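Scaffolding protein (Clostridium cellulolyticum, PDB 1G43) probably binds crystalline cellulose through a family 3a carbohydrate-binding module, attaching the cellulosome to its substrate. Local coordinates at residues 48-53 with 118-123; 16-21 with 123-128. All coordinates share one frame; numbering follows the deposited sequence.

Contact 1 of 2, residues 48-53 with 118-123. With CA (calcium ion), chain B.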
# COMPACT_ATOMS: atom_id res chain seq x y z
N THR A 48 -5.29 6.17 -11.89
CA THR A 48 -6.16 6.19 -13.05
C THR A 48 -5.73 5.02 -13.92
O THR A 48 -4.57 4.89 -14.30
CB THR A 48 -6.13 7.53 -13.86
OG1 THR A 48 -4.79 7.98 -14.04
CG2 THR A 48 -6.99 8.60 -13.15
N GLN A 49 -6.68 4.16 -14.20
CA GLN A 49 -6.49 2.95 -14.97
C GLN A 49 -5.89 3.16 -16.39
O GLN A 49 -5.09 2.38 -16.85
CB GLN A 49 -7.86 2.26 -15.06
CG GLN A 49 -7.81 0.80 -15.33
CD GLN A 49 -9.18 0.14 -15.24
OE1 GLN A 49 -10.13 0.54 -15.92
NE2 GLN A 49 -9.28 -0.87 -14.40
N ASP A 50 -6.29 4.25 -17.03
CA ASP A 50 -5.86 4.59 -18.40
C ASP A 50 -6.41 3.57 -19.43
O ASP A 50 -6.80 3.96 -20.51
CB ASP A 50 -4.34 4.69 -18.51
CG ASP A 50 -3.75 5.57 -17.46
OD1 ASP A 50 -4.39 6.56 -17.06
OD2 ASP A 50 -2.62 5.29 -17.04
N ALA A 51 -6.44 2.29 -19.10
CA ALA A 51 -7.00 1.26 -19.99
C ALA A 51 -7.59 0.16 -19.08
O ALA A 51 -7.12 -0.07 -17.98
CB ALA A 51 -5.93 0.66 -20.92
N ASP A 52 -8.62 -0.51 -19.57
CA ASP A 52 -9.25 -1.55 -18.81
C ASP A 52 -8.63 -2.92 -19.15
O ASP A 52 -9.14 -3.66 -19.97
CB ASP A 52 -10.76 -1.53 -19.11
CG ASP A 52 -11.57 -2.20 -18.02
OD1 ASP A 52 -10.94 -2.77 -17.10
OD2 ASP A 52 -12.82 -2.15 -18.10
N LYS A 53 -7.50 -3.23 -18.51
CA LYS A 53 -6.82 -4.49 -18.77
C LYS A 53 -6.57 -5.28 -17.50
O LYS A 53 -6.46 -4.73 -16.41
CB LYS A 53 -5.47 -4.22 -19.45
CG LYS A 53 -5.57 -3.43 -20.74
CD LYS A 53 -4.22 -3.31 -21.43
CE LYS A 53 -4.41 -2.76 -22.84
NZ LYS A 53 -3.18 -2.79 -23.63
N PHE A 118 2.55 -3.93 -9.33
CA PHE A 118 1.56 -4.52 -10.18
C PHE A 118 1.73 -4.01 -11.62
O PHE A 118 2.29 -2.95 -11.85
CB PHE A 118 0.13 -4.31 -9.66
CG PHE A 118 -0.32 -2.89 -9.63
CD1 PHE A 118 -0.05 -2.08 -8.53
CD2 PHE A 118 -1.09 -2.38 -10.66
CE1 PHE A 118 -0.55 -0.78 -8.46
CE2 PHE A 118 -1.59 -1.08 -10.60
CZ PHE A 118 -1.32 -0.28 -9.49
N ALA A 119 1.27 -4.81 -12.57
CA ALA A 119 1.42 -4.46 -13.98
C ALA A 119 0.31 -5.09 -14.80
O ALA A 119 -0.44 -5.94 -14.29
CB ALA A 119 2.78 -4.96 -14.47
N ARG A 120 0.16 -4.67 -16.04
CA ARG A 120 -0.86 -5.26 -16.87
C ARG A 120 -0.29 -6.56 -17.40
O ARG A 120 0.94 -6.72 -17.53
CB ARG A 120 -1.23 -4.36 -18.04
CG ARG A 120 -1.89 -3.06 -17.66
CD ARG A 120 -1.82 -2.12 -18.83
NE ARG A 120 -2.37 -0.82 -18.50
CZ ARG A 120 -2.21 0.26 -19.25
NH1 ARG A 120 -1.53 0.18 -20.37
NH2 ARG A 120 -2.75 1.43 -18.88
N ASN A 121 -1.17 -7.50 -17.71
CA ASN A 121 -0.75 -8.77 -18.23
C ASN A 121 0.01 -8.63 -19.55
O ASN A 121 0.79 -9.51 -19.90
CB ASN A 121 -1.96 -9.67 -18.42
CG ASN A 121 -2.62 -10.06 -17.09
OD1 ASN A 121 -3.59 -10.83 -17.06
ND2 ASN A 121 -2.09 -9.52 -15.98
N ASP A 122 -0.19 -7.53 -20.27
CA ASP A 122 0.49 -7.34 -21.54
C ASP A 122 1.67 -6.40 -21.46
O ASP A 122 2.23 -6.00 -22.47
CB ASP A 122 -0.47 -6.83 -22.61
CG ASP A 122 -1.08 -5.47 -22.29
OD1 ASP A 122 -0.53 -4.67 -21.50
OD2 ASP A 122 -2.13 -5.18 -22.88
N TRP A 123 2.04 -6.03 -20.24
CA TRP A 123 3.15 -5.14 -20.00
C TRP A 123 3.13 -3.78 -20.67
O TRP A 123 4.15 -3.14 -20.77
CB TRP A 123 4.48 -5.85 -20.32
CG TRP A 123 4.66 -7.04 -19.48
CD1 TRP A 123 4.28 -8.31 -19.78
CD2 TRP A 123 5.15 -7.06 -18.14
NE1 TRP A 123 4.50 -9.14 -18.70
CE2 TRP A 123 5.04 -8.40 -17.68
CE3 TRP A 123 5.67 -6.10 -17.28
CZ2 TRP A 123 5.43 -8.79 -16.38
CZ3 TRP A 123 6.07 -6.48 -15.99
CH2 TRP A 123 5.94 -7.82 -15.56
CA CA B . -2.99 6.62 -14.92
O HOH W 1 -4.54 -0.85 -17.00
O HOH W 2 -1.41 4.57 -13.95
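Beside the calcium site of this family 3a module, R120 at the end of strand 111-120 reaches over to Q49, D50 and A51 in the loop that follows strand 41-47. Its chain runs extended from CG to NE and lays the guanidinium along the loop. R120 NH2 donates to Q49 O at 3.2 Å, the bond moderately bent (148° at the hydrogen) and lying in the carbonyl plane. Also at that edge, in the guanidinium plane, D50 CB packs 3.6 Å from NH2, while A51 CB lies over one face, nearer its border than its centre, 3.9 Å from NH2. R120 NE gives its hydrogen to a water at 2.6 Å, and NH1 bonds to S124 OG; a cation-pi contact with F126 further fixes the group. The two calcium-binding residues of the loop lie just behind this grip: T48 binds through both O and OG1, and D50 through both carboxylate oxygens, with D127, N130, D131 and a water completing the sphere. D50 OD2 stays 4.3 Å from R120 NH2, a separation at which the arginine could still temper the negative charge gathered round the metal. In this beta-sandwich the contact thus ties the loop between strands 41-47 and 55-66 to the type I turn R120-W123. Farther along the loop, the extended K53 chain crosses that of R120 obliquely, CD meeting CD at 3.7 Å. K53 NZ then forms a salt bridge of 2.7 Å with D122 OD2, approaching on the syn side and 20° out of the carboxylate plane. D122 CG stands between its backbone N and carbonyl carbon (chi1 62°), which presents OD2 to the lysine, and OD1 bonds to S124 OG.

Contact 2 of 2, residues 16-21 with 123-128. With CA (calcium ion), chain B.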
# COMPACT_ATOMS: atom_id res chain seq x y z
N PRO A 16 9.51 5.99 -13.27
CA PRO A 16 9.25 6.97 -14.34
C PRO A 16 7.76 7.15 -14.53
O PRO A 16 7.00 6.19 -14.40
CB PRO A 16 9.88 6.32 -15.58
CG PRO A 16 10.70 5.15 -15.03
CD PRO A 16 9.94 4.70 -13.83
N ALA A 17 7.35 8.38 -14.88
CA ALA A 17 5.95 8.71 -15.09
C ALA A 17 5.27 7.71 -16.03
O ALA A 17 4.12 7.32 -15.83
CB ALA A 17 5.82 10.13 -15.66
N SER A 18 5.99 7.31 -17.07
CA SER A 18 5.45 6.34 -18.01
C SER A 18 6.17 5.03 -17.67
O SER A 18 7.38 4.92 -17.84
CB SER A 18 5.76 6.81 -19.43
OG SER A 18 5.57 5.78 -20.36
N SER A 19 5.42 4.04 -17.19
CA SER A 19 6.04 2.80 -16.75
C SER A 19 5.07 1.66 -16.91
O SER A 19 3.85 1.87 -16.82
CB SER A 19 6.44 2.95 -15.26
OG SER A 19 6.90 1.75 -14.65
N ASN A 20 5.58 0.47 -17.15
CA ASN A 20 4.69 -0.68 -17.27
C ASN A 20 4.54 -1.41 -15.93
O ASN A 20 3.96 -2.47 -15.87
CB ASN A 20 5.17 -1.64 -18.33
CG ASN A 20 6.60 -2.08 -18.10
OD1 ASN A 20 7.12 -2.04 -16.98
ND2 ASN A 20 7.23 -2.52 -19.18
N SER A 21 5.08 -0.83 -14.86
CA SER A 21 4.97 -1.38 -13.51
C SER A 21 4.68 -0.23 -12.57
O SER A 21 5.24 0.85 -12.71
CB SER A 21 6.27 -2.01 -13.01
OG SER A 21 6.49 -3.27 -13.55
N TRP A 123 2.04 -6.03 -20.24
CA TRP A 123 3.15 -5.14 -20.00
C TRP A 123 3.13 -3.78 -20.67
O TRP A 123 4.15 -3.14 -20.77
CB TRP A 123 4.48 -5.85 -20.32
CG TRP A 123 4.66 -7.04 -19.48
CD1 TRP A 123 4.28 -8.31 -19.78
CD2 TRP A 123 5.15 -7.06 -18.14
NE1 TRP A 123 4.50 -9.14 -18.70
CE2 TRP A 123 5.04 -8.40 -17.68
CE3 TRP A 123 5.67 -6.10 -17.28
CZ2 TRP A 123 5.43 -8.79 -16.38
CZ3 TRP A 123 6.07 -6.48 -15.99
CH2 TRP A 123 5.94 -7.82 -15.56
N SER A 124 1.97 -3.33 -21.14
CA SER A 124 1.89 -2.01 -21.75
C SER A 124 2.05 -0.96 -20.63
O SER A 124 1.86 -1.25 -19.44
CB SER A 124 0.54 -1.81 -22.49
OG SER A 124 -0.58 -2.00 -21.64
N ASN A 125 2.41 0.24 -21.05
CA ASN A 125 2.69 1.36 -20.17
C ASN A 125 1.48 2.04 -19.56
O ASN A 125 0.47 2.20 -20.22
CB ASN A 125 3.48 2.43 -20.94
CG ASN A 125 4.99 2.17 -20.97
OD1 ASN A 125 5.46 1.03 -20.84
ND2 ASN A 125 5.76 3.24 -21.14
N PHE A 126 1.62 2.43 -18.30
CA PHE A 126 0.60 3.17 -17.58
C PHE A 126 1.10 4.60 -17.73
O PHE A 126 2.21 4.82 -18.22
CB PHE A 126 0.62 2.90 -16.06
CG PHE A 126 0.09 1.56 -15.63
CD1 PHE A 126 0.96 0.54 -15.31
CD2 PHE A 126 -1.27 1.35 -15.47
CE1 PHE A 126 0.48 -0.68 -14.83
CE2 PHE A 126 -1.76 0.14 -14.99
CZ PHE A 126 -0.89 -0.87 -14.67
N ASP A 127 0.27 5.54 -17.31
CA ASP A 127 0.63 6.96 -17.30
C ASP A 127 0.44 7.26 -15.83
O ASP A 127 -0.68 7.45 -15.36
CB ASP A 127 -0.34 7.78 -18.16
CG ASP A 127 -0.14 9.31 -18.01
OD1 ASP A 127 0.80 9.76 -17.32
OD2 ASP A 127 -0.96 10.06 -18.59
N GLN A 128 1.52 7.27 -15.08
CA GLN A 128 1.41 7.53 -13.67
C GLN A 128 1.16 8.98 -13.35
O GLN A 128 0.71 9.30 -12.25
CB GLN A 128 2.67 7.09 -12.96
CG GLN A 128 3.00 5.65 -13.17
CD GLN A 128 3.85 5.13 -12.05
OE1 GLN A 128 3.32 4.72 -11.03
NE2 GLN A 128 5.18 5.19 -12.22
CA CA B . -2.99 6.62 -14.92
O HOH W 3 2.43 6.11 -20.58
O HOH W 4 1.94 -3.13 -17.42
O HOH W 5 7.30 -1.23 -21.39
O HOH W 2 -1.41 4.57 -13.95
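Q128 grips two successive carbonyls, P16 O with its side chain and A17 O with its backbone. NE2 meets P16 O at 3.0 Å; that oxygen lies in the Q128 amide plane, whereas NE2 stands well above the plane of the carbonyl. The same NE2 also bonds to S15 OG. Q128 N reaches A17 O at 2.7 Å, close to the line of the carbonyl bond, and Q128 CB and CG pack against that oxygen. Around S19 and F126 the segments run antiparallel as a weakly bonded pair: F126 N to S19 O is short and almost straight (2.7 Å, 173°), whereas S19 N to F126 O is weak at 3.5 Å. This pairing joins the start of strand 18-30 to the chain leading into the calcium site, where D127 O is a ligand. On the solvent side N125 ND2 donates to S18 OG at 2.7 Å, bent to 134° and with the hydroxyl tilted from the amide plane. S19 OG, anti to its backbone N (chi1 172°), instead turns to donate to S21 O. The F126 ring presents its edge to S19 O and N20 O, and one water links N20 O with S124 O.

How the contacts relate
Both contacts lie on the same side of the module, their centres about 9 Å apart, and both supply ligands to one calcium ion: side-chain and backbone oxygens from contact 1, a single backbone oxygen from contact 2. Contact 1 is a surface contact carried by charged side chains, with R120 its buried member; contact 2 is larger and partly buried, and relies mainly on backbone and amide bonds. Strands 111-120 and 18-30 are neighbours in one sheet, and W123 belongs to both contacts, at the turn that leads from R120 to the 123-128 segment. Along the chain, contact 1 is nested within the loop closed by contact 2. A probable hydrogen bond from D127 N to D50 OD2, 2.9 Å, connects them directly.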